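PDB 3HKM: Os03g0854200 protein from Oryza sativa Japonica Group, which is a probable exosome component of the RNase PH family that binds double-stranded DNA and single-stranded RNA and shows hydrolytic DNase and phosphorolytic RNase activity in vitro. Local coordinates for residues Tyr45-Gly50 and Thr100-Ile105; Pro57-Ile62 and Cys92-His97; His136-Ile141 and His168-Asn173. All blocks are in the same frame, centred on the assembly; numbering follows the deposited sequence.

Contact 1: Tyr45-Gly50 and Thr100-Ile105; sequences YGPKPG and TTTSVI
With its OG1 anti to the carbonyl carbon and beside the backbone N (chi1 -54°), T101 meets the backbone of G50; in Y45 a similar first torsion (chi1 -61°) sets CG beside the backbone N, and the ring lies next to S103. The two segments pair antiparallel in the larger, mixed sheet of the RNase PH-type fold, at the end of strand 38-49 and the start of strand 100-110. K48 and T101 form a hydrogen-bonded pair. T101 N gives a short bond of 2.6 Å to K48 O, and K48 N returns one of 3.0 Å to T101 O. P49 faces T100 as the next, non-hydrogen-bonded pair. T100 CA adds a CA-H...O contact to K48 O, while its methyl CG2 lies 3.7 Å from P47 CB.

Toward Y45 the pairing weakens. T102 OG1 reaches G46 O in a long, weak bond, and Y45 N makes a weak one to S103 O. G46 has positive phi, which favours glycine, and comes just before the P47 ring. The edge of the Y45 ring, not its face, approaches the other strand: CD2 lies 3.2 Å from S103 O, near the ring plane, and CE2 touches I105 CG1 at 4.3 Å. On its other flank strand 100-110 pairs with strand 61-67, where the side chain of T101 also touches S61 and E63. Just past the P49-T100 pair, G50 shares a backbone hydrogen bond with N99, and its carbonyl oxygen accepts the T101 OG1 hydroxyl at 2.8 Å, the donor tilted 24° from the carbonyl plane.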
loop_
_atom_site.group_PDB
_atom_site.type_symbol
_atom_site.label_atom_id
_atom_site.label_comp_id
_atom_site.label_asym_id
_atom_site.label_seq_id
_atom_site.Cartn_x
_atom_site.Cartn_y
_atom_site.Cartn_z
ATOM N N TYR A 45 -7.769 -12.329 7.090
ATOM C CA TYR A 45 -8.482 -13.456 7.684
ATOM C C TYR A 45 -9.868 -13.801 7.072
ATOM O O TYR A 45 -10.880 -13.750 7.755
ATOM C CB TYR A 45 -8.489 -13.302 9.214
ATOM C CG TYR A 45 -7.067 -13.296 9.751
ATOM C CD1 TYR A 45 -6.387 -14.483 9.974
ATOM C CD2 TYR A 45 -6.381 -12.105 9.965
ATOM C CE1 TYR A 45 -5.073 -14.491 10.426
ATOM C CE2 TYR A 45 -5.064 -12.103 10.415
ATOM C CZ TYR A 45 -4.418 -13.301 10.644
ATOM O OH TYR A 45 -3.115 -13.317 11.094
ATOM N N GLY A 46 -9.878 -14.181 5.783
ATOM C CA GLY A 46 -11.081 -14.564 5.039
ATOM C C GLY A 46 -12.275 -13.729 5.448
ATOM O O GLY A 46 -12.158 -12.894 6.339
ATOM N N PRO A 47 -13.433 -13.916 4.800
ATOM C CA PRO A 47 -14.537 -13.160 5.390
ATOM C C PRO A 47 -15.133 -13.943 6.562
ATOM O O PRO A 47 -15.549 -15.090 6.374
ATOM C CB PRO A 47 -15.540 -13.031 4.232
ATOM C CG PRO A 47 -14.799 -13.497 2.997
ATOM C CD PRO A 47 -13.796 -14.478 3.492
ATOM N N LYS A 48 -15.139 -13.339 7.752
ATOM C CA LYS A 48 -15.648 -13.987 8.963
ATOM C C LYS A 48 -17.049 -13.475 9.349
ATOM O O LYS A 48 -17.250 -12.273 9.514
ATOM C CB LYS A 48 -14.659 -13.800 10.123
ATOM C CG LYS A 48 -15.140 -14.385 11.454
ATOM C CD LYS A 48 -14.151 -14.123 12.604
ATOM C CE LYS A 48 -14.643 -14.748 13.906
ATOM N NZ LYS A 48 -13.624 -14.661 14.987
ATOM N N PRO A 49 -18.025 -14.392 9.489
ATOM C CA PRO A 49 -19.399 -14.010 9.854
ATOM C C PRO A 49 -19.467 -13.091 11.078
ATOM O O PRO A 49 -18.750 -13.299 12.054
ATOM C CB PRO A 49 -20.062 -15.353 10.177
ATOM C CG PRO A 49 -19.321 -16.348 9.331
ATOM C CD PRO A 49 -17.899 -15.840 9.222
ATOM N N GLY A 50 -20.333 -12.088 11.023
ATOM C CA GLY A 50 -20.543 -11.207 12.158
ATOM C C GLY A 50 -19.980 -9.817 11.939
ATOM O O GLY A 50 -19.045 -9.633 11.167
ATOM N N THR A 100 -20.167 -9.616 7.630
ATOM C CA THR A 100 -18.901 -10.327 7.609
ATOM C C THR A 100 -17.761 -9.357 7.943
ATOM O O THR A 100 -17.828 -8.182 7.618
ATOM C CB THR A 100 -18.696 -10.973 6.220
ATOM O OG1 THR A 100 -18.319 -12.345 6.370
ATOM C CG2 THR A 100 -17.681 -10.214 5.388
ATOM N N THR A 101 -16.722 -9.843 8.608
ATOM C CA THR A 101 -15.581 -8.990 8.909
ATOM C C THR A 101 -14.287 -9.606 8.399
ATOM O O THR A 101 -13.962 -10.754 8.712
ATOM C CB THR A 101 -15.444 -8.704 10.422
ATOM O OG1 THR A 101 -16.672 -8.168 10.930
ATOM C CG2 THR A 101 -14.322 -7.712 10.678
ATOM N N THR A 102 -13.554 -8.829 7.610
ATOM C CA THR A 102 -12.225 -9.208 7.167
ATOM C C THR A 102 -11.189 -8.340 7.882
ATOM O O THR A 102 -11.177 -7.123 7.733
ATOM C CB THR A 102 -12.108 -9.071 5.639
ATOM O OG1 THR A 102 -13.078 -9.925 5.016
ATOM C CG2 THR A 102 -10.720 -9.448 5.158
ATOM N N SER A 103 -10.328 -8.970 8.675
ATOM C CA SER A 103 -9.329 -8.233 9.434
ATOM C C SER A 103 -7.964 -8.317 8.776
ATOM O O SER A 103 -7.443 -9.404 8.534
ATOM C CB SER A 103 -9.236 -8.750 10.871
ATOM O OG SER A 103 -10.515 -8.789 11.481
ATOM N N VAL A 104 -7.389 -7.155 8.507
ATOM C CA VAL A 104 -6.063 -7.057 7.930
ATOM C C VAL A 104 -5.056 -6.651 9.003
ATOM O O VAL A 104 -5.255 -5.666 9.719
ATOM C CB VAL A 104 -6.047 -6.015 6.792
ATOM C CG1 VAL A 104 -4.677 -5.952 6.135
ATOM C CG2 VAL A 104 -7.128 -6.331 5.773
ATOM N N ILE A 105 -3.981 -7.419 9.126
ATOM C CA ILE A 105 -2.878 -7.035 9.989
ATOM C C ILE A 105 -1.646 -6.756 9.147
ATOM O O ILE A 105 -1.273 -7.548 8.292
ATOM C CB ILE A 105 -2.560 -8.098 11.053
ATOM C CG1 ILE A 105 -3.755 -8.273 11.989
ATOM C CG2 ILE A 105 -1.332 -7.694 11.856
ATOM C CD1 ILE A 105 -3.425 -9.038 13.246
#

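Contact 2: Pro57-Ile62 and Cys92-His97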
loop_
_atom_site.group_PDB
_atom_site.type_symbol
_atom_site.label_atom_id
_atom_site.label_comp_id
_atom_site.label_asym_id
_atom_site.label_seq_id
_atom_site.Cartn_x
_atom_site.Cartn_y
_atom_site.Cartn_z
ATOM N N PRO A 57 -23.718 -4.311 9.645
ATOM C CA PRO A 57 -23.969 -5.647 9.089
ATOM C C PRO A 57 -24.637 -5.797 7.702
ATOM O O PRO A 57 -24.740 -6.930 7.230
ATOM C CB PRO A 57 -24.836 -6.287 10.173
ATOM C CG PRO A 57 -24.249 -5.717 11.457
ATOM C CD PRO A 57 -23.528 -4.414 11.100
ATOM N N GLU A 58 -25.072 -4.713 7.066
ATOM C CA GLU A 58 -25.696 -4.803 5.747
ATOM C C GLU A 58 -24.637 -4.877 4.644
ATOM O O GLU A 58 -24.897 -5.388 3.550
ATOM C CB GLU A 58 -26.628 -3.615 5.504
ATOM C CG GLU A 58 -27.640 -3.353 6.621
ATOM C CD GLU A 58 -28.769 -4.379 6.679
ATOM O OE1 GLU A 58 -29.544 -4.349 7.659
ATOM O OE2 GLU A 58 -28.891 -5.215 5.755
ATOM N N LYS A 59 -23.450 -4.352 4.940
ATOM C CA LYS A 59 -22.306 -4.415 4.035
ATOM C C LYS A 59 -21.140 -5.110 4.741
ATOM O O LYS A 59 -21.109 -5.169 5.974
ATOM C CB LYS A 59 -21.887 -3.004 3.604
ATOM C CG LYS A 59 -22.800 -2.349 2.577
ATOM C CD LYS A 59 -22.414 -0.888 2.346
ATOM C CE LYS A 59 -22.710 -0.017 3.568
ATOM N NZ LYS A 59 -24.165 0.296 3.730
ATOM N N ALA A 60 -20.189 -5.640 3.969
ATOM C CA ALA A 60 -19.019 -6.299 4.550
ATOM C C ALA A 60 -18.082 -5.303 5.248
ATOM O O ALA A 60 -17.912 -4.170 4.804
ATOM C CB ALA A 60 -18.262 -7.090 3.488
ATOM N N SER A 61 -17.486 -5.739 6.351
ATOM C CA SER A 61 -16.554 -4.908 7.110
ATOM C C SER A 61 -15.114 -5.270 6.793
ATOM O O SER A 61 -14.766 -6.450 6.703
ATOM C CB SER A 61 -16.785 -5.071 8.615
ATOM O OG SER A 61 -18.126 -4.770 8.959
ATOM N N ILE A 62 -14.285 -4.246 6.622
ATOM C CA ILE A 62 -12.847 -4.424 6.493
ATOM C C ILE A 62 -12.205 -3.637 7.628
ATOM O O ILE A 62 -12.502 -2.459 7.807
ATOM C CB ILE A 62 -12.311 -3.948 5.111
ATOM C CG1 ILE A 62 -12.565 -5.011 4.033
ATOM C CG2 ILE A 62 -10.815 -3.690 5.173
ATOM C CD1 ILE A 62 -13.997 -5.109 3.559
ATOM N N CYS A 92 -12.183 -2.838 -1.852
ATOM C CA CYS A 92 -12.936 -4.056 -1.580
ATOM C C CYS A 92 -14.378 -3.924 -2.039
ATOM O O CYS A 92 -15.016 -2.891 -1.816
ATOM C CB CYS A 92 -12.889 -4.397 -0.086
ATOM S SG CYS A 92 -11.314 -5.109 0.481
ATOM N N LEU A 93 -14.897 -4.964 -2.691
ATOM C CA LEU A 93 -16.321 -4.989 -3.007
ATOM C C LEU A 93 -17.117 -5.445 -1.773
ATOM O O LEU A 93 -17.017 -6.595 -1.335
ATOM C CB LEU A 93 -16.607 -5.873 -4.222
ATOM C CG LEU A 93 -18.018 -5.688 -4.792
ATOM C CD1 LEU A 93 -18.420 -4.219 -4.728
ATOM C CD2 LEU A 93 -18.123 -6.219 -6.218
ATOM N N LEU A 94 -17.910 -4.531 -1.223
ATOM C CA LEU A 94 -18.482 -4.697 0.113
ATOM C C LEU A 94 -19.852 -5.362 0.110
ATOM O O LEU A 94 -20.356 -5.794 1.149
ATOM C CB LEU A 94 -18.547 -3.340 0.836
ATOM C CG LEU A 94 -19.135 -2.119 0.103
ATOM C CD1 LEU A 94 -18.365 -1.723 -1.182
ATOM C CD2 LEU A 94 -20.610 -2.328 -0.204
ATOM N N THR A 95 -20.441 -5.442 -1.074
ATOM C CA THR A 95 -21.792 -5.944 -1.242
ATOM C C THR A 95 -21.862 -7.472 -1.398
ATOM O O THR A 95 -22.946 -8.053 -1.381
ATOM C CB THR A 95 -22.446 -5.265 -2.467
ATOM O OG1 THR A 95 -23.718 -5.865 -2.740
ATOM C CG2 THR A 95 -21.548 -5.396 -3.690
ATOM N N VAL A 96 -20.713 -8.124 -1.547
ATOM C CA VAL A 96 -20.695 -9.565 -1.794
ATOM C C VAL A 96 -20.958 -10.391 -0.529
ATOM O O VAL A 96 -21.802 -11.300 -0.536
ATOM C CB VAL A 96 -19.369 -10.022 -2.442
ATOM C CG1 VAL A 96 -19.442 -11.498 -2.806
ATOM C CG2 VAL A 96 -19.066 -9.185 -3.677
ATOM N N HIS A 97 -20.243 -10.074 0.551
ATOM C CA HIS A 97 -20.342 -10.853 1.777
ATOM C C HIS A 97 -20.789 -10.021 2.966
ATOM O O HIS A 97 -19.988 -9.720 3.844
ATOM C CB HIS A 97 -19.011 -11.527 2.084
ATOM C CG HIS A 97 -18.682 -12.646 1.153
ATOM N ND1 HIS A 97 -17.685 -12.559 0.205
ATOM C CD2 HIS A 97 -19.241 -13.869 1.002
ATOM C CE1 HIS A 97 -17.636 -13.687 -0.483
ATOM N NE2 HIS A 97 -18.569 -14.500 -0.016
#
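The approach to the edge strand 61-67 meets the turn that follows helix 77-91, in the connection leading on to strand 100-110. C92 is the first residue to leave the helical conformation, and from there the chain passes beside A60. One backbone bond joins the two segments: A60 N donates to L94 O at 2.8 Å, nearly straight at 170°, and the donor lies in the carbonyl plane on a lone pair. A60 CB also points at the turn, lying 3.2 Å from H97 O and 3.4 Å from L94 O, so the small methyl group sits close to two backbone carbonyl oxygens.

Next to this bond, L94 and K59 lie side by side and point the same way. The L94 first torsion (chi1 48°) sets CG between the backbone N and the carbonyl carbon, the crowded position, and the CD2 branch rests against the aliphatic part of K59. Its contact with K59 CD, at 3.4 Å, is tighter than usual for two carbons, and K59 CG is almost as near. Beyond CD the lysine chain bends and its end leads away from the turn.

Deeper in the fold, I62 meets the helix end: its CG1 lies 3.8 Å from C92 SG, and its CD1 packs on C92 CB. The backbone of I62 is tied to the same helix, as I62 O accepts a hydrogen bond from Q89 NE2. A strand, a helix and a return to the neighbouring parallel strand make a beta-alpha-beta crossover, and the A60-L94 bond joins the segment leading into its first strand to the turn after its helix.

Contact 3: His136-Ile141 and His168-Asn173; sequences HLAVAI and HLVFPN
Strands 138-141 and 168-172 run antiparallel, their axes 156° apart and 4.4 Å at closest approach, joined by a ladder of paired backbone bonds. V139 and F171 exchange two nearly straight bonds, V139 N to F171 O and F171 N to V139 O. I141 and L169 also bond both ways, I141 N lying 2.7 Å from L169 O. L137 and N173 bond reciprocally as well. Between the V139-F171 and I141-L169 pairs lies the close A140-V170 pair, with CA atoms 3.9 Å apart and A140 CA making a CA-H...O contact to L169 O.

On the face with A138 and A140, V170 packs its CB on A140 CB and its CG2 on A138 CB. Both strands belong to the four-stranded antiparallel sheet of the RNase PH-type fold, where helices 77-91 and 115-130 cover this face and helix 205-229 touches V139 and L169 on the other. On that second face the F171 side chain crosses I141 at about a right angle, I141 CD1 approaching F171 CE2 obliquely at 4.2 Å. The first torsion of F171 sets CG beside the backbone N (chi1 -46°); the ring edge meets V139 O, with CD2 3.2 Å from it.

H136 lies alongside P172, whose CB sits over one imidazole face in a CH-pi contact, 4.0 Å from the ring centroid and 13° off its normal.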
loop_
_atom_site.group_PDB
_atom_site.type_symbol
_atom_site.label_atom_id
_atom_site.label_comp_id
_atom_site.label_asym_id
_atom_site.label_seq_id
_atom_site.Cartn_x
_atom_site.Cartn_y
_atom_site.Cartn_z
ATOM N N HIS A 136 -11.054 -3.701 -7.816
ATOM C CA HIS A 136 -9.895 -3.545 -8.683
ATOM C C HIS A 136 -8.653 -3.651 -7.811
ATOM O O HIS A 136 -8.738 -3.568 -6.585
ATOM C CB HIS A 136 -9.918 -2.175 -9.363
ATOM C CG HIS A 136 -10.312 -1.062 -8.444
ATOM N ND1 HIS A 136 -9.492 -0.609 -7.433
ATOM C CD2 HIS A 136 -11.451 -0.335 -8.359
ATOM C CE1 HIS A 136 -10.104 0.359 -6.772
ATOM N NE2 HIS A 136 -11.294 0.545 -7.315
ATOM N N LEU A 137 -7.504 -3.841 -8.449
ATOM C CA LEU A 137 -6.219 -3.817 -7.754
ATOM C C LEU A 137 -5.882 -2.408 -7.261
ATOM O O LEU A 137 -6.250 -1.416 -7.890
ATOM C CB LEU A 137 -5.104 -4.274 -8.696
ATOM C CG LEU A 137 -4.668 -5.734 -8.733
ATOM C CD1 LEU A 137 -5.850 -6.685 -8.814
ATOM C CD2 LEU A 137 -3.704 -5.945 -9.885
ATOM N N ALA A 138 -5.177 -2.330 -6.137
ATOM C CA ALA A 138 -4.578 -1.077 -5.692
ATOM C C ALA A 138 -3.057 -1.162 -5.845
ATOM O O ALA A 138 -2.415 -2.045 -5.277
ATOM C CB ALA A 138 -4.961 -0.768 -4.258
ATOM N N VAL A 139 -2.490 -0.250 -6.625
ATOM C CA VAL A 139 -1.046 -0.190 -6.812
ATOM C C VAL A 139 -0.542 1.185 -6.363
ATOM O O VAL A 139 -0.865 2.203 -6.968
ATOM C CB VAL A 139 -0.649 -0.508 -8.288
ATOM C CG1 VAL A 139 0.750 -0.019 -8.600
ATOM C CG2 VAL A 139 -0.752 -1.997 -8.553
ATOM N N ALA A 140 0.231 1.209 -5.281
ATOM C CA ALA A 140 0.671 2.467 -4.684
ATOM C C ALA A 140 2.139 2.750 -4.975
ATOM O O ALA A 140 2.943 1.830 -5.058
ATOM C CB ALA A 140 0.427 2.455 -3.182
ATOM N N ILE A 141 2.483 4.026 -5.128
ATOM C CA ILE A 141 3.863 4.424 -5.397
ATOM C C ILE A 141 4.221 5.717 -4.668
ATOM O O ILE A 141 3.504 6.713 -4.775
ATOM C CB ILE A 141 4.118 4.624 -6.908
ATOM C CG1 ILE A 141 3.841 3.333 -7.688
ATOM C CG2 ILE A 141 5.541 5.097 -7.144
ATOM C CD1 ILE A 141 3.992 3.480 -9.187
ATOM N N HIS A 168 2.004 10.199 -1.965
ATOM C CA HIS A 168 1.678 8.785 -1.977
ATOM C C HIS A 168 0.521 8.596 -2.935
ATOM O O HIS A 168 -0.591 9.021 -2.648
ATOM C CB HIS A 168 1.282 8.305 -0.584
ATOM C CG HIS A 168 2.419 8.275 0.392
ATOM N ND1 HIS A 168 2.230 8.330 1.757
ATOM C CD2 HIS A 168 3.758 8.208 0.199
ATOM C CE1 HIS A 168 3.406 8.289 2.363
ATOM N NE2 HIS A 168 4.347 8.214 1.440
ATOM N N LEU A 169 0.783 7.987 -4.087
ATOM C CA LEU A 169 -0.285 7.750 -5.054
ATOM C C LEU A 169 -0.682 6.283 -5.073
ATOM O O LEU A 169 0.154 5.394 -4.923
ATOM C CB LEU A 169 0.112 8.209 -6.463
ATOM C CG LEU A 169 0.592 9.659 -6.620
ATOM C CD1 LEU A 169 1.018 9.933 -8.060
ATOM C CD2 LEU A 169 -0.457 10.669 -6.152
ATOM N N VAL A 170 -1.975 6.040 -5.235
ATOM C CA VAL A 170 -2.467 4.688 -5.382
ATOM C C VAL A 170 -3.470 4.637 -6.524
ATOM O O VAL A 170 -4.484 5.333 -6.536
ATOM C CB VAL A 170 -2.946 4.064 -4.025
ATOM C CG1 VAL A 170 -3.071 5.131 -2.951
ATOM C CG2 VAL A 170 -4.211 3.226 -4.194
ATOM N N PHE A 171 -3.113 3.837 -7.519
ATOM C CA PHE A 171 -3.848 3.775 -8.761
ATOM C C PHE A 171 -4.697 2.520 -8.779
ATOM O O PHE A 171 -4.280 1.481 -8.270
ATOM C CB PHE A 171 -2.871 3.769 -9.936
ATOM C CG PHE A 171 -1.780 4.796 -9.828
ATOM C CD1 PHE A 171 -1.875 6.004 -10.500
ATOM C CD2 PHE A 171 -0.658 4.555 -9.058
ATOM C CE1 PHE A 171 -0.871 6.949 -10.406
ATOM C CE2 PHE A 171 0.347 5.500 -8.962
ATOM C CZ PHE A 171 0.236 6.696 -9.639
ATOM N N PRO A 172 -5.898 2.620 -9.368
ATOM C CA PRO A 172 -6.812 1.503 -9.597
ATOM C C PRO A 172 -6.362 0.770 -10.838
ATOM O O PRO A 172 -5.939 1.427 -11.781
ATOM C CB PRO A 172 -8.150 2.195 -9.886
ATOM C CG PRO A 172 -7.904 3.684 -9.715
ATOM C CD PRO A 172 -6.443 3.882 -9.887
ATOM N N ASN A 173 -6.440 -0.557 -10.845
ATOM C CA ASN A 173 -6.017 -1.331 -12.007
ATOM C C ASN A 173 -6.920 -2.535 -12.245
ATOM O O ASN A 173 -7.119 -3.348 -11.341
ATOM C CB ASN A 173 -4.561 -1.779 -11.850
ATOM C CG ASN A 173 -3.944 -2.229 -13.159
ATOM O OD1 ASN A 173 -3.202 -1.481 -13.801
ATOM N ND2 ASN A 173 -4.251 -3.451 -13.566
#

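How the contacts relate
Contacts 1 and 2 touch and both reach the mixed sheet, their centres 10 Å apart, with contact 2 nested inside the chain loop that contact 1 closes. Strand 100-110 lies between strands 38-49 and 61-67: S61 N is 2.8 Å from T100 O and S61 O is 2.8 Å from T102 N, both probable hydrogen bonds, and A60 CB packs on T100 CG2. Contact 3 belongs to the other sheet and follows both along the chain. Its centre is 22 Å from that of contact 1 and 20 Å from that of contact 2, though the nearest atoms of contacts 2 and 3 are about 6 Å apart. Helix 77-91 links these two, running into C92 and packing through I91 on H136 and A138.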